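Local coordinates for hydroxylase (Rhodococcus sp., PDB 2OR0), which probably hydroxylates its substrate with molecular oxygen and reduced flavin, as a flavin-dependent member of the acyl-CoA dehydrogenase superfamily, at residues W107-A112 and E119-D124; K149-F154 and Q193-T198; A351-F356 and D376-L381. One frame throughout, in Å; residues are numbered along the deposited sequence.

Contact 1 (W107-A112 and E119-D124); sequences WELAFA and EIWGED
Leu109 pushes one methyl, CD2, onto the six-membered ring of Trp121, and its side chain packs between Trp121 and the tip of Ile120. The methyl stands 3.6 Å from the centroid of that six-membered ring and only 16° off its normal, a CH-pi contact over the face. Its nearest ring atom is at the outer end of the indole, with CD2 of Leu109 3.5 Å from CH2 of Trp121. Behind it, CB of Leu109 is 3.8 Å from the same CH2, so the leucine covers the ring end with more than one carbon. The leucine gets there because its CG is trans to the backbone N (chi1 -157°), which sends the branch out across the gap. Ile120 comes in tip to tip: its CD1 lies 3.7 Å from CD2 of Leu109 and 4.0 Å from CD1 of Leu109. Ile120 CG2 rests on the same face of the neighbouring Trp121 ring as the leucine methyl, so the two aliphatic side chains share one side of the indole. A serine in place of Trp121 would probably leave CD2 of Leu109 without its aromatic platform and open a gap between the two helices. Beyond the pair, Trp121 also touches Gln67 and Pro68, while Ile120 packs on Trp163. With no hydrogen bond joining the segments, this is a buried apolar junction of two short consecutive helices, the first running into a type I turn from Leu109 to Ala112, where the helical N-terminal region of the acyl-CoA dehydrogenase fold meets its beta domain.

Contact 2 (K149-F154 and Q193-T198); sequences KGRWSF and QIVEDT
The guanidinium of Arg151 has Val195 over one face, with CB of the valine above the plane, and the methyl of Thr198 at its edge, close to that plane. Both meet the same nitrogen: NH2 of Arg151 is 3.4 Å from CG2 of Thr198 and 3.8 Å from CG1 of Val195. These are van der Waals contacts of a flat cationic group with aliphatic carbons. The polar partner of NH2 is Asp211, whose carboxylate forms a salt bridge with it. The arginine chain runs fully stretched from CG to NE, which carries its end to the second segment and across the valine at about a right angle, whereas Thr198 approaches from the opposite direction. The threonine is turned so that methyl and hydroxyl do different work. With OG1 set between the backbone N and the carbonyl carbon (chi1 54°), the hydroxyl donates to the backbone O of Val195 over 2.7 Å, from 29° out of the carbonyl plane. Asp211 N also bonds to OG1, so the hydroxyl ties the bend 195-198 to the next strand and leaves CG2 for the arginine. No backbone bond joins strands 145-155 and 193-195, because strand 210-214 runs between them, antiparallel to both. Arg151 therefore reaches over this middle strand at the surface of the beta domain.

Contact 3 (A351-F356 and D376-L381); sequences AADEIF and DAHAGL
A histidine-carboxylate hydrogen bond, Asp353 to His378, links helix 331-356 with helix 370-381 in the helical C-terminal domain of this acyl-CoA dehydrogenase-like fold. NE2 of His378 donates to OD1 of Asp353; the modelled separation of 2.5 Å is very short, and its exact value is best treated as doubtful. The N-H points at the oxygen at 155°, somewhat bent. The two side chains come from opposite directions, and the carboxylate meets the imidazole at its edge with the two planes only 7° apart, so the pair is almost one flat unit. Both carboxylate oxygens face that edge, but unequally: besides the bond to NE2, CE1 of His378 is 3.2 Å from OD1 of Asp353 and 3.4 Å from OD2 of Asp353. In the aspartate, CG is opposite the carbonyl carbon (chi1 -68°); in the histidine CG takes the same position, and its ring reaches back to the other helix. Their CA atoms are 9.3 Å apart, a gap these two polar side chains bridge. Ala352 and Ala377 also point across it, but their CB atoms stop 5.2 Å from each other. Trp374 completes the setting: its NE1 bonds to OD1 of Asp353, its ring meets that of His378 edge-to-face, and it stacks with Phe356. An acetate ion, probably from the crystallisation liquor, lies about 3 Å from the Asp353 side chain. The chemistry is that of a directional polar link: two N-H groups converge on OD1 and would be expected to draw the carboxylate's negative charge toward that oxygen, while the bond and the edge-to-face contact with Trp374 together are likely to limit the turning of the imidazole.

How the contacts relate
Contact 1 is buried and wholly apolar; contacts 2 and 3 lie at the surface and involve polar side chains, in contact 2 through van der Waals packing. No helix or strand is common to two of them, yet contact 1 leans through Ile120 on strand 163-170, part of the same sheet as the strands of contact 2. Contact 3 lies in the C-terminal helices, on the other side of the chain's centre from contact 1, with centres about 34 Å apart. Contacts 2 and 3 come within about 5 Å at their nearest atoms without touching. Contact 3 alone has a hydrogen bond directly between its segments; in contact 2 the arginine's charge is met by an intervening strand.

Contact 1 (W107-A112 and E119-D124)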
ATOM      1  N   TRP A 107     -11.118  -4.149  -0.117  1.00 29.46           N
ATOM      2  CA  TRP A 107     -11.882  -3.000   0.315  1.00 28.97           C
ATOM      3  C   TRP A 107     -12.684  -2.413  -0.860  1.00 29.81           C
ATOM      4  O   TRP A 107     -13.886  -2.134  -0.732  1.00 29.35           O
ATOM      5  CB  TRP A 107     -10.976  -1.960   1.002  1.00 28.12           C
ATOM      6  CG  TRP A 107     -11.737  -0.771   1.460  1.00 28.15           C
ATOM      7  CD1 TRP A 107     -12.402  -0.617   2.660  1.00 26.00           C
ATOM      8  CD2 TRP A 107     -11.924   0.448   0.735  1.00 26.86           C
ATOM      9  NE1 TRP A 107     -12.995   0.621   2.697  1.00 27.00           N
ATOM     10  CE2 TRP A 107     -12.729   1.289   1.531  1.00 25.22           C
ATOM     11  CE3 TRP A 107     -11.493   0.910  -0.527  1.00 26.71           C
ATOM     12  CZ2 TRP A 107     -13.112   2.569   1.116  1.00 26.44           C
ATOM     13  CZ3 TRP A 107     -11.869   2.172  -0.933  1.00 25.78           C
ATOM     14  CH2 TRP A 107     -12.663   2.996  -0.116  1.00 26.56           C
ATOM     15  N   GLU A 108     -12.027  -2.222  -2.005  1.00 29.58           N
ATOM     16  CA  GLU A 108     -12.718  -1.672  -3.162  1.00 30.23           C
ATOM     17  C   GLU A 108     -13.719  -2.693  -3.763  1.00 30.35           C
ATOM     18  O   GLU A 108     -14.813  -2.321  -4.144  1.00 30.25           O
ATOM     19  CB  GLU A 108     -11.756  -1.182  -4.242  1.00 29.51           C
ATOM     20  CG  GLU A 108     -12.498  -0.536  -5.417  1.00 31.27           C
ATOM     21  CD  GLU A 108     -11.585   0.098  -6.445  1.00 33.57           C
ATOM     22  OE1 GLU A 108     -10.366   0.202  -6.193  1.00 36.69           O
ATOM     23  OE2 GLU A 108     -12.082   0.499  -7.512  1.00 33.75           O
ATOM     24  N   LEU A 109     -13.339  -3.966  -3.824  1.00 31.04           N
ATOM     25  CA  LEU A 109     -14.212  -4.979  -4.387  1.00 31.93           C
ATOM     26  C   LEU A 109     -15.508  -5.066  -3.581  1.00 33.32           C
ATOM     27  O   LEU A 109     -16.530  -5.505  -4.096  1.00 33.82           O
ATOM     28  CB  LEU A 109     -13.543  -6.335  -4.374  1.00 31.57           C
ATOM     29  CG  LEU A 109     -14.098  -7.319  -5.414  1.00 32.24           C
ATOM     30  CD1 LEU A 109     -13.707  -6.898  -6.861  1.00 30.74           C
ATOM     31  CD2 LEU A 109     -13.650  -8.740  -5.089  1.00 29.75           C
ATOM     32  N   ALA A 110     -15.452  -4.659  -2.312  1.00 33.75           N
ATOM     33  CA  ALA A 110     -16.613  -4.717  -1.435  1.00 33.66           C
ATOM     34  C   ALA A 110     -17.752  -3.960  -2.051  1.00 33.73           C
ATOM     35  O   ALA A 110     -18.894  -4.350  -1.876  1.00 34.30           O
ATOM     36  CB  ALA A 110     -16.303  -4.174  -0.046  1.00 33.08           C
ATOM     37  N   PHE A 111     -17.442  -2.891  -2.782  1.00 33.31           N
ATOM     38  CA  PHE A 111     -18.474  -2.138  -3.487  1.00 33.43           C
ATOM     39  C   PHE A 111     -18.452  -2.308  -5.013  1.00 33.11           C
ATOM     40  O   PHE A 111     -19.027  -1.495  -5.744  1.00 33.32           O
ATOM     41  CB  PHE A 111     -18.554  -0.651  -3.055  1.00 32.86           C
ATOM     42  CG  PHE A 111     -17.255   0.131  -3.180  1.00 33.15           C
ATOM     43  CD1 PHE A 111     -16.954   0.844  -4.355  1.00 28.86           C
ATOM     44  CD2 PHE A 111     -16.368   0.206  -2.105  1.00 31.61           C
ATOM     45  CE1 PHE A 111     -15.808   1.594  -4.464  1.00 28.35           C
ATOM     46  CE2 PHE A 111     -15.179   0.956  -2.205  1.00 30.50           C
ATOM     47  CZ  PHE A 111     -14.900   1.650  -3.388  1.00 31.18           C
ATOM     48  N   ALA A 112     -17.784  -3.364  -5.474  1.00 33.74           N
ATOM     49  CA  ALA A 112     -17.941  -3.821  -6.865  1.00 34.36           C
ATOM     50  C   ALA A 112     -19.202  -4.711  -6.960  1.00 34.82           C
ATOM     51  O   ALA A 112     -19.732  -5.174  -5.931  1.00 34.27           O
ATOM     52  CB  ALA A 112     -16.699  -4.591  -7.341  1.00 33.76           C
ATOM     53  N   GLU A 119     -17.352 -14.382  -7.952  1.00 35.89           N
ATOM     54  CA  GLU A 119     -16.341 -15.008  -8.823  1.00 36.53           C
ATOM     55  C   GLU A 119     -14.962 -15.115  -8.154  1.00 36.11           C
ATOM     56  O   GLU A 119     -14.287 -16.156  -8.234  1.00 36.38           O
ATOM     57  CB  GLU A 119     -16.226 -14.242 -10.143  1.00 36.74           C
ATOM     58  CG  GLU A 119     -17.389 -14.482 -11.090  1.00 38.77           C
ATOM     59  CD  GLU A 119     -17.348 -13.581 -12.309  1.00 39.83           C
ATOM     60  OE1 GLU A 119     -16.647 -12.546 -12.289  1.00 40.38           O
ATOM     61  OE2 GLU A 119     -18.031 -13.911 -13.297  1.00 40.80           O
ATOM     62  N   ILE A 120     -14.557 -14.043  -7.471  1.00 35.79           N
ATOM     63  CA  ILE A 120     -13.228 -13.975  -6.848  1.00 34.84           C
ATOM     64  C   ILE A 120     -13.139 -14.749  -5.537  1.00 35.33           C
ATOM     65  O   ILE A 120     -12.196 -15.530  -5.323  1.00 35.49           O
ATOM     66  CB  ILE A 120     -12.777 -12.481  -6.695  1.00 35.32           C
ATOM     67  CG1 ILE A 120     -12.652 -11.858  -8.104  1.00 33.48           C
ATOM     68  CG2 ILE A 120     -11.481 -12.366  -5.848  1.00 32.21           C
ATOM     69  CD1 ILE A 120     -12.323 -10.391  -8.150  1.00 35.48           C
ATOM     70  N   TRP A 121     -14.124 -14.554  -4.664  1.00 35.94           N
ATOM     71  CA  TRP A 121     -14.076 -15.143  -3.317  1.00 36.84           C
ATOM     72  C   TRP A 121     -15.014 -16.335  -3.093  1.00 38.13           C
ATOM     73  O   TRP A 121     -14.878 -17.047  -2.093  1.00 37.91           O
ATOM     74  CB  TRP A 121     -14.386 -14.073  -2.266  1.00 35.72           C
ATOM     75  CG  TRP A 121     -13.360 -12.992  -2.132  1.00 35.03           C
ATOM     76  CD1 TRP A 121     -11.985 -13.137  -2.145  1.00 35.08           C
ATOM     77  CD2 TRP A 121     -13.614 -11.600  -1.950  1.00 33.25           C
ATOM     78  NE1 TRP A 121     -11.385 -11.912  -1.978  1.00 33.73           N
ATOM     79  CE2 TRP A 121     -12.360 -10.953  -1.854  1.00 34.46           C
ATOM     80  CE3 TRP A 121     -14.780 -10.832  -1.851  1.00 33.13           C
ATOM     81  CZ2 TRP A 121     -12.247  -9.581  -1.665  1.00 33.19           C
ATOM     82  CZ3 TRP A 121     -14.671  -9.473  -1.669  1.00 34.43           C
ATOM     83  CH2 TRP A 121     -13.403  -8.856  -1.574  1.00 35.17           C
ATOM     84  N   GLY A 122     -15.964 -16.527  -4.012  1.00 39.95           N
ATOM     85  CA  GLY A 122     -16.973 -17.603  -3.921  1.00 41.75           C
ATOM     86  C   GLY A 122     -16.455 -18.965  -3.496  1.00 43.04           C
ATOM     87  O   GLY A 122     -16.954 -19.546  -2.538  1.00 44.06           O
ATOM     88  N   GLU A 123     -15.442 -19.477  -4.182  1.00 43.98           N
ATOM     89  CA  GLU A 123     -14.882 -20.772  -3.826  1.00 45.38           C
ATOM     90  C   GLU A 123     -13.799 -20.674  -2.758  1.00 45.65           C
ATOM     91  O   GLU A 123     -13.703 -21.535  -1.876  1.00 45.81           O
ATOM     92  CB  GLU A 123     -14.342 -21.486  -5.067  1.00 46.23           C
ATOM     93  CG  GLU A 123     -15.430 -21.937  -6.029  1.00 50.24           C
ATOM     94  CD  GLU A 123     -16.311 -23.024  -5.414  1.00 56.88           C
ATOM     95  OE1 GLU A 123     -15.791 -24.146  -5.187  1.00 59.47           O
ATOM     96  OE2 GLU A 123     -17.512 -22.753  -5.140  1.00 58.67           O
ATOM     97  N   ASP A 124     -12.979 -19.624  -2.845  1.00 45.67           N
ATOM     98  CA  ASP A 124     -11.837 -19.466  -1.955  1.00 45.48           C
ATOM     99  C   ASP A 124     -11.715 -17.999  -1.514  1.00 44.82           C
ATOM    100  O   ASP A 124     -11.375 -17.123  -2.320  1.00 44.61           O
ATOM    101  CB  ASP A 124     -10.575 -19.929  -2.673  1.00 46.00           C
ATOM    102  CG  ASP A 124      -9.378 -20.029  -1.754  1.00 48.01           C
ATOM    103  OD1 ASP A 124      -9.441 -19.546  -0.596  1.00 50.56           O
ATOM    104  OD2 ASP A 124      -8.356 -20.591  -2.204  1.00 49.56           O
TER

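Contact 2 (K149-F154 and Q193-T198)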
ATOM      1  N   LYS A 149      -6.520  -3.634 -23.723  1.00 26.34           N
ATOM      2  CA  LYS A 149      -5.139  -3.810 -24.142  1.00 27.15           C
ATOM      3  C   LYS A 149      -4.230  -2.837 -23.377  1.00 26.44           C
ATOM      4  O   LYS A 149      -4.547  -1.665 -23.240  1.00 26.77           O
ATOM      5  CB  LYS A 149      -5.004  -3.548 -25.642  1.00 26.38           C
ATOM      6  CG  LYS A 149      -3.625  -3.864 -26.157  1.00 29.91           C
ATOM      7  CD  LYS A 149      -3.329  -3.256 -27.512  1.00 32.09           C
ATOM      8  CE  LYS A 149      -1.976  -3.821 -28.005  1.00 32.02           C
ATOM      9  NZ  LYS A 149      -1.289  -2.739 -28.667  1.00 38.37           N
ATOM     10  N   GLY A 150      -3.084  -3.316 -22.923  1.00 26.52           N
ATOM     11  CA  GLY A 150      -2.075  -2.413 -22.358  1.00 25.95           C
ATOM     12  C   GLY A 150      -0.915  -3.121 -21.672  1.00 25.94           C
ATOM     13  O   GLY A 150      -0.833  -4.360 -21.646  1.00 25.17           O
ATOM     14  N   ARG A 151      -0.001  -2.312 -21.132  1.00 26.54           N
ATOM     15  CA  ARG A 151       1.132  -2.796 -20.352  1.00 26.27           C
ATOM     16  C   ARG A 151       1.192  -1.944 -19.071  1.00 26.36           C
ATOM     17  O   ARG A 151       1.247  -0.715 -19.136  1.00 26.10           O
ATOM     18  CB  ARG A 151       2.440  -2.688 -21.159  1.00 26.28           C
ATOM     19  CG  ARG A 151       3.678  -3.184 -20.379  1.00 26.10           C
ATOM     20  CD  ARG A 151       4.863  -3.608 -21.246  1.00 24.84           C
ATOM     21  NE  ARG A 151       5.964  -4.076 -20.379  1.00 25.28           N
ATOM     22  CZ  ARG A 151       6.998  -4.829 -20.768  1.00 26.70           C
ATOM     23  NH1 ARG A 151       7.116  -5.237 -22.030  1.00 24.47           N
ATOM     24  NH2 ARG A 151       7.944  -5.170 -19.893  1.00 26.08           N
ATOM     25  N   TRP A 152       1.151  -2.618 -17.925  1.00 26.41           N
ATOM     26  CA  TRP A 152       1.166  -1.966 -16.619  1.00 27.71           C
ATOM     27  C   TRP A 152       2.454  -2.388 -15.928  1.00 27.55           C
ATOM     28  O   TRP A 152       2.947  -3.469 -16.182  1.00 27.67           O
ATOM     29  CB  TRP A 152      -0.018  -2.435 -15.751  1.00 27.66           C
ATOM     30  CG  TRP A 152      -1.380  -1.975 -16.229  1.00 28.91           C
ATOM     31  CD1 TRP A 152      -2.128  -0.950 -15.727  1.00 29.11           C
ATOM     32  CD2 TRP A 152      -2.160  -2.560 -17.292  1.00 29.15           C
ATOM     33  NE1 TRP A 152      -3.319  -0.849 -16.413  1.00 28.64           N
ATOM     34  CE2 TRP A 152      -3.365  -1.824 -17.378  1.00 29.20           C
ATOM     35  CE3 TRP A 152      -1.960  -3.638 -18.161  1.00 29.07           C
ATOM     36  CZ2 TRP A 152      -4.376  -2.131 -18.311  1.00 29.00           C
ATOM     37  CZ3 TRP A 152      -2.966  -3.940 -19.098  1.00 29.29           C
ATOM     38  CH2 TRP A 152      -4.150  -3.174 -19.164  1.00 28.10           C
ATOM     39  N   SER A 153       2.978  -1.547 -15.049  1.00 27.89           N
ATOM     40  CA  SER A 153       4.139  -1.915 -14.244  1.00 29.20           C
ATOM     41  C   SER A 153       3.802  -1.866 -12.749  1.00 29.33           C
ATOM     42  O   SER A 153       2.731  -1.379 -12.373  1.00 28.14           O
ATOM     43  CB  SER A 153       5.295  -0.956 -14.566  1.00 29.29           C
ATOM     44  OG  SER A 153       4.850   0.365 -14.396  1.00 32.47           O
ATOM     45  N   PHE A 154       4.725  -2.352 -11.907  1.00 29.67           N
ATOM     46  CA  PHE A 154       4.584  -2.287 -10.446  1.00 30.48           C
ATOM     47  C   PHE A 154       3.378  -3.107  -9.952  1.00 30.01           C
ATOM     48  O   PHE A 154       2.645  -2.654  -9.071  1.00 29.37           O
ATOM     49  CB  PHE A 154       4.479  -0.822  -9.960  1.00 31.29           C
ATOM     50  CG  PHE A 154       5.214  -0.512  -8.643  1.00 36.33           C
ATOM     51  CD1 PHE A 154       5.996   0.658  -8.527  1.00 39.67           C
ATOM     52  CD2 PHE A 154       5.081  -1.332  -7.501  1.00 38.95           C
ATOM     53  CE1 PHE A 154       6.650   0.988  -7.298  1.00 39.93           C
ATOM     54  CE2 PHE A 154       5.743  -1.021  -6.291  1.00 37.39           C
ATOM     55  CZ  PHE A 154       6.522   0.134  -6.187  1.00 36.71           C
ATOM     56  N   GLN A 193      -0.709 -11.592 -18.960  1.00 32.27           N
ATOM     57  CA  GLN A 193       0.622 -12.159 -18.951  1.00 34.09           C
ATOM     58  C   GLN A 193       1.478 -11.363 -17.962  1.00 32.11           C
ATOM     59  O   GLN A 193       1.497 -10.140 -17.995  1.00 31.41           O
ATOM     60  CB  GLN A 193       1.236 -12.094 -20.378  1.00 33.28           C
ATOM     61  CG  GLN A 193       2.706 -12.548 -20.468  1.00 37.95           C
ATOM     62  CD  GLN A 193       3.540 -11.894 -21.615  1.00 39.30           C
ATOM     63  OE1 GLN A 193       4.744 -12.210 -21.789  1.00 47.86           O
ATOM     64  NE2 GLN A 193       2.916 -10.995 -22.385  1.00 43.93           N
ATOM     65  N   ILE A 194       2.178 -12.094 -17.110  1.00 31.95           N
ATOM     66  CA  ILE A 194       3.159 -11.548 -16.170  1.00 32.00           C
ATOM     67  C   ILE A 194       4.496 -11.536 -16.921  1.00 31.74           C
ATOM     68  O   ILE A 194       4.963 -12.587 -17.367  1.00 31.92           O
ATOM     69  CB  ILE A 194       3.265 -12.430 -14.884  1.00 31.66           C
ATOM     70  CG1 ILE A 194       1.949 -12.405 -14.077  1.00 32.64           C
ATOM     71  CG2 ILE A 194       4.422 -11.973 -13.986  1.00 31.65           C
ATOM     72  CD1 ILE A 194       1.873 -13.443 -12.916  1.00 31.68           C
ATOM     73  N   VAL A 195       5.091 -10.362 -17.091  1.00 31.69           N
ATOM     74  CA  VAL A 195       6.371 -10.264 -17.816  1.00 31.17           C
ATOM     75  C   VAL A 195       7.556 -10.511 -16.874  1.00 31.90           C
ATOM     76  O   VAL A 195       7.773  -9.747 -15.930  1.00 31.90           O
ATOM     77  CB  VAL A 195       6.486  -8.932 -18.570  1.00 30.76           C
ATOM     78  CG1 VAL A 195       7.687  -8.927 -19.538  1.00 30.83           C
ATOM     79  CG2 VAL A 195       5.220  -8.661 -19.336  1.00 30.81           C
ATOM     80  N   GLU A 196       8.315 -11.584 -17.129  1.00 32.13           N
ATOM     81  CA  GLU A 196       9.499 -11.910 -16.317  1.00 33.59           C
ATOM     82  C   GLU A 196      10.631 -10.898 -16.512  1.00 32.76           C
ATOM     83  O   GLU A 196      10.696 -10.213 -17.535  1.00 31.75           O
ATOM     84  CB  GLU A 196      10.016 -13.341 -16.621  1.00 34.94           C
ATOM     85  CG  GLU A 196       9.157 -14.489 -16.058  1.00 40.09           C
ATOM     86  CD  GLU A 196       8.800 -14.320 -14.556  1.00 45.07           C
ATOM     87  OE1 GLU A 196       9.721 -14.103 -13.719  1.00 48.01           O
ATOM     88  OE2 GLU A 196       7.596 -14.404 -14.220  1.00 46.65           O
ATOM     89  N   ASP A 197      11.510 -10.803 -15.516  1.00 32.94           N
ATOM     90  CA  ASP A 197      12.688  -9.906 -15.558  1.00 33.31           C
ATOM     91  C   ASP A 197      12.366  -8.412 -15.708  1.00 31.49           C
ATOM     92  O   ASP A 197      13.123  -7.646 -16.295  1.00 31.83           O
ATOM     93  CB  ASP A 197      13.700 -10.395 -16.618  1.00 34.22           C
ATOM     94  CG  ASP A 197      14.032 -11.866 -16.447  1.00 39.46           C
ATOM     95  OD1 ASP A 197      14.495 -12.245 -15.347  1.00 44.14           O
ATOM     96  OD2 ASP A 197      13.798 -12.668 -17.389  1.00 45.40           O
ATOM     97  N   THR A 198      11.238  -7.998 -15.157  1.00 29.88           N
ATOM     98  CA  THR A 198      10.829  -6.606 -15.234  1.00 28.42           C
ATOM     99  C   THR A 198      10.847  -5.957 -13.819  1.00 28.43           C
ATOM    100  O   THR A 198      10.375  -4.849 -13.620  1.00 28.07           O
ATOM    101  CB  THR A 198       9.432  -6.495 -15.842  1.00 28.76           C
ATOM    102  OG1 THR A 198       8.525  -7.338 -15.100  1.00 26.14           O
ATOM    103  CG2 THR A 198       9.457  -6.900 -17.352  1.00 26.43           C
TER

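Contact 3 (A351-F356 and D376-L381)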
ATOM      1  N   ALA A 351      14.048  10.464   8.027  1.00 23.34           N
ATOM      2  CA  ALA A 351      14.519  10.047   9.359  1.00 22.85           C
ATOM      3  C   ALA A 351      15.344   8.758   9.288  1.00 23.46           C
ATOM      4  O   ALA A 351      16.381   8.606   9.984  1.00 23.67           O
ATOM      5  CB  ALA A 351      13.318   9.852  10.285  1.00 22.68           C
ATOM      6  N   ALA A 352      14.892   7.826   8.452  1.00 22.43           N
ATOM      7  CA  ALA A 352      15.661   6.630   8.212  1.00 23.31           C
ATOM      8  C   ALA A 352      17.003   6.963   7.546  1.00 22.91           C
ATOM      9  O   ALA A 352      18.010   6.313   7.859  1.00 22.64           O
ATOM     10  CB  ALA A 352      14.871   5.642   7.353  1.00 23.62           C
ATOM     11  N   ASP A 353      17.020   7.936   6.621  1.00 22.31           N
ATOM     12  CA  ASP A 353      18.299   8.365   6.016  1.00 22.67           C
ATOM     13  C   ASP A 353      19.296   8.877   7.071  1.00 22.32           C
ATOM     14  O   ASP A 353      20.495   8.636   6.952  1.00 21.80           O
ATOM     15  CB  ASP A 353      18.140   9.456   4.968  1.00 21.90           C
ATOM     16  CG  ASP A 353      17.427   8.978   3.705  1.00 27.47           C
ATOM     17  OD1 ASP A 353      17.425   7.745   3.426  1.00 31.06           O
ATOM     18  OD2 ASP A 353      16.858   9.858   2.992  1.00 27.65           O
ATOM     19  N   GLU A 354      18.802   9.645   8.052  1.00 22.34           N
ATOM     20  CA  GLU A 354      19.667  10.264   9.039  1.00 23.43           C
ATOM     21  C   GLU A 354      20.346   9.189   9.895  1.00 23.25           C
ATOM     22  O   GLU A 354      21.506   9.307  10.228  1.00 23.36           O
ATOM     23  CB  GLU A 354      18.893  11.290   9.900  1.00 22.93           C
ATOM     24  CG  GLU A 354      18.486  12.516   9.120  1.00 28.57           C
ATOM     25  CD  GLU A 354      19.709  13.327   8.614  1.00 33.02           C
ATOM     26  OE1 GLU A 354      20.682  13.505   9.374  1.00 35.21           O
ATOM     27  OE2 GLU A 354      19.694  13.794   7.459  1.00 36.98           O
ATOM     28  N   ILE A 355      19.636   8.125  10.238  1.00 24.06           N
ATOM     29  CA  ILE A 355      20.290   7.069  11.026  1.00 25.14           C
ATOM     30  C   ILE A 355      21.161   6.141  10.185  1.00 24.70           C
ATOM     31  O   ILE A 355      22.177   5.658  10.673  1.00 24.43           O
ATOM     32  CB  ILE A 355      19.314   6.257  11.893  1.00 25.57           C
ATOM     33  CG1 ILE A 355      18.175   5.675  11.045  1.00 27.15           C
ATOM     34  CG2 ILE A 355      18.764   7.129  13.024  1.00 26.70           C
ATOM     35  CD1 ILE A 355      17.291   4.672  11.835  1.00 27.41           C
ATOM     36  N   PHE A 356      20.777   5.908   8.930  1.00 23.83           N
ATOM     37  CA  PHE A 356      21.606   5.086   8.051  1.00 23.85           C
ATOM     38  C   PHE A 356      22.975   5.752   7.854  1.00 23.15           C
ATOM     39  O   PHE A 356      23.999   5.085   7.845  1.00 23.93           O
ATOM     40  CB  PHE A 356      20.922   4.816   6.694  1.00 22.97           C
ATOM     41  CG  PHE A 356      21.628   3.735   5.864  1.00 24.37           C
ATOM     42  CD1 PHE A 356      21.668   2.403   6.309  1.00 23.89           C
ATOM     43  CD2 PHE A 356      22.242   4.047   4.662  1.00 21.72           C
ATOM     44  CE1 PHE A 356      22.328   1.397   5.575  1.00 23.47           C
ATOM     45  CE2 PHE A 356      22.901   3.044   3.899  1.00 22.27           C
ATOM     46  CZ  PHE A 356      22.948   1.721   4.358  1.00 21.30           C
ATOM     47  N   ASP A 376      14.294  -0.509   0.829  1.00 21.78           N
ATOM     48  CA  ASP A 376      12.831  -0.701   0.701  1.00 23.35           C
ATOM     49  C   ASP A 376      12.061   0.618   0.909  1.00 22.93           C
ATOM     50  O   ASP A 376      11.083   0.921   0.202  1.00 23.98           O
ATOM     51  CB  ASP A 376      12.320  -1.739   1.707  1.00 22.61           C
ATOM     52  CG  ASP A 376      12.810  -3.161   1.426  1.00 27.08           C
ATOM     53  OD1 ASP A 376      13.325  -3.470   0.311  1.00 30.84           O
ATOM     54  OD2 ASP A 376      12.676  -4.009   2.351  1.00 29.49           O
ATOM     55  N   ALA A 377      12.479   1.409   1.888  1.00 22.85           N
ATOM     56  CA  ALA A 377      11.767   2.650   2.191  1.00 22.40           C
ATOM     57  C   ALA A 377      11.855   3.591   1.006  1.00 21.91           C
ATOM     58  O   ALA A 377      10.884   4.216   0.645  1.00 21.92           O
ATOM     59  CB  ALA A 377      12.331   3.341   3.463  1.00 22.00           C
ATOM     60  N   HIS A 378      13.047   3.723   0.439  1.00 21.93           N
ATOM     61  CA  HIS A 378      13.254   4.517  -0.796  1.00 21.20           C
ATOM     62  C   HIS A 378      12.498   4.000  -2.016  1.00 20.69           C
ATOM     63  O   HIS A 378      11.932   4.789  -2.768  1.00 21.58           O
ATOM     64  CB  HIS A 378      14.745   4.650  -1.092  1.00 19.99           C
ATOM     65  CG  HIS A 378      15.402   5.621  -0.184  1.00 21.96           C
ATOM     66  ND1 HIS A 378      15.286   6.982  -0.353  1.00 23.55           N
ATOM     67  CD2 HIS A 378      16.083   5.440   0.967  1.00 23.11           C
ATOM     68  CE1 HIS A 378      15.916   7.599   0.632  1.00 24.92           C
ATOM     69  NE2 HIS A 378      16.391   6.683   1.455  1.00 23.79           N
ATOM     70  N   ALA A 379      12.496   2.697  -2.229  1.00 21.42           N
ATOM     71  CA  ALA A 379      11.612   2.141  -3.276  1.00 22.34           C
ATOM     72  C   ALA A 379      10.157   2.527  -3.039  1.00 22.76           C
ATOM     73  O   ALA A 379       9.487   2.990  -3.964  1.00 23.04           O
ATOM     74  CB  ALA A 379      11.724   0.667  -3.332  1.00 21.76           C
ATOM     75  N   GLY A 380       9.658   2.319  -1.810  1.00 22.72           N
ATOM     76  CA  GLY A 380       8.275   2.725  -1.476  1.00 22.65           C
ATOM     77  C   GLY A 380       7.963   4.205  -1.699  1.00 23.13           C
ATOM     78  O   GLY A 380       6.864   4.568  -2.139  1.00 23.36           O
ATOM     79  N   LEU A 381       8.931   5.077  -1.429  1.00 23.29           N
ATOM     80  CA  LEU A 381       8.721   6.526  -1.584  1.00 24.06           C
ATOM     81  C   LEU A 381       8.492   6.951  -3.027  1.00 25.02           C
ATOM     82  O   LEU A 381       7.925   8.037  -3.268  1.00 25.11           O
ATOM     83  CB  LEU A 381       9.918   7.340  -1.002  1.00 24.42           C
ATOM     84  CG  LEU A 381       9.721   8.855  -0.814  1.00 23.56           C
ATOM     85  CD1 LEU A 381       8.548   9.087   0.137  1.00 22.99           C
ATOM     86  CD2 LEU A 381      10.985   9.610  -0.285  1.00 24.31           C
TER